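PDB 4B45: tubulin-like protein CetZ2 from Haloferax volcanii, which binds GTP, which it probably hydrolyses as a tubulin/FtsZ-like cytoskeletal protein, and takes part in controlling the shape of the archaeal cell. Local coordinates for residues W288-D291 and Q297-G300. Residues are numbered along the deposited sequence; the frame is centred on the assembly and turned at random.
Sequences WVED and QVRG
Val298 presses one methyl, CG2, against the last turn of helix 279-293, meeting Glu290 CA at 3.7 Å and Glu290 CB at 3.9 Å. The pair belongs to a beta-alpha-beta crossover in the tubulin-like C-terminal domain: strand 263-272 leads into the helix, and the chain then returns as strand 298-304, the edge strand of the sheet within this chain. Val298 CB points toward the helix. Its CG1 lies anti to the backbone N (chi1 171°), which leaves CG2, the branch that touches the helix, beside that N and anti to the carbonyl carbon. A short, branched valine suits this place, because the alpha carbons of Glu290 and Val298 are just 6.0 Å apart and its CG2 methyl spans the gap without a long chain having to fold.

Glu290 meets the valine with its alpha carbon and the first carbon of its side chain. With CG anti to N (chi1 176°) and the chain extended to CD, the carboxylate is carried away from the valine; an exposed glutamate can thus lend aliphatic carbon to the interface while its charge stays at the surface. Val289, one residue earlier, is buried and points toward the strand. It also packs on Ala266 and Val268 of strand 263-272 and on Thr247 of helix 240-252, where a compact apolar group fits between helix and sheet. No hydrogen bond joins the two segments, so they meet by van der Waals packing, which includes a looser methyl-to-methyl approach of 4.2 Å between Val289 CG1 and Val298 CG2.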
# COMPACT_ATOMS: atom_id res chain seq x y z
N TRP A 288 19.26 14.45 4.09
CA TRP A 288 18.87 13.90 5.38
C TRP A 288 18.33 12.45 5.30
O TRP A 288 18.67 11.62 6.14
CB TRP A 288 17.83 14.78 6.09
CG TRP A 288 17.49 14.21 7.43
CD1 TRP A 288 18.16 14.41 8.60
CD2 TRP A 288 16.43 13.29 7.73
NE1 TRP A 288 17.57 13.69 9.61
CE2 TRP A 288 16.51 13.00 9.11
CE3 TRP A 288 15.42 12.70 6.97
CZ2 TRP A 288 15.61 12.13 9.74
CZ3 TRP A 288 14.52 11.85 7.60
CH2 TRP A 288 14.63 11.57 8.97
N VAL A 289 17.47 12.18 4.32
CA VAL A 289 16.94 10.82 4.14
C VAL A 289 18.09 9.85 3.89
O VAL A 289 18.12 8.77 4.45
CB VAL A 289 15.89 10.73 2.99
CG1 VAL A 289 15.55 9.28 2.66
CG2 VAL A 289 14.62 11.49 3.36
N GLU A 290 19.06 10.27 3.07
CA GLU A 290 20.22 9.44 2.78
C GLU A 290 21.04 9.13 4.03
O GLU A 290 21.54 8.02 4.19
CB GLU A 290 21.09 10.09 1.70
CG GLU A 290 22.37 9.33 1.39
CD GLU A 290 23.16 9.94 0.25
OE1 GLU A 290 23.82 10.98 0.47
OE2 GLU A 290 23.12 9.39 -0.87
N ASP A 291 21.18 10.12 4.92
CA ASP A 291 21.92 9.93 6.17
C ASP A 291 21.16 9.06 7.15
O ASP A 291 21.75 8.26 7.88
CB ASP A 291 22.24 11.27 6.85
CG ASP A 291 23.20 12.13 6.04
OD1 ASP A 291 23.94 11.60 5.17
OD2 ASP A 291 23.23 13.36 6.30
N GLN A 297 20.83 4.41 -2.48
CA GLN A 297 19.91 4.58 -3.60
C GLN A 297 18.72 5.43 -3.21
O GLN A 297 17.58 4.97 -3.28
CB GLN A 297 19.38 3.23 -4.08
CG GLN A 297 20.43 2.18 -4.37
CD GLN A 297 19.79 0.91 -4.91
OE1 GLN A 297 19.69 -0.10 -4.20
NE2 GLN A 297 19.34 0.97 -6.16
N VAL A 298 18.99 6.66 -2.80
CA VAL A 298 17.93 7.61 -2.50
C VAL A 298 17.67 8.44 -3.75
O VAL A 298 18.55 9.15 -4.24
CB VAL A 298 18.31 8.55 -1.33
CG1 VAL A 298 17.27 9.66 -1.20
CG2 VAL A 298 18.43 7.77 -0.04
N ARG A 299 16.45 8.32 -4.26
CA ARG A 299 15.99 9.08 -5.42
C ARG A 299 15.05 10.18 -4.95
O ARG A 299 14.49 10.12 -3.84
CB ARG A 299 15.25 8.15 -6.39
CG ARG A 299 16.15 7.11 -7.06
CD ARG A 299 15.36 6.10 -7.89
NE ARG A 299 16.23 5.42 -8.84
CZ ARG A 299 16.97 4.35 -8.55
NH1 ARG A 299 16.93 3.82 -7.34
NH2 ARG A 299 17.75 3.82 -9.48
N GLY A 300 14.83 11.17 -5.80
CA GLY A 300 13.94 12.25 -5.42
C GLY A 300 13.30 12.94 -6.59
O GLY A 300 13.84 12.94 -7.69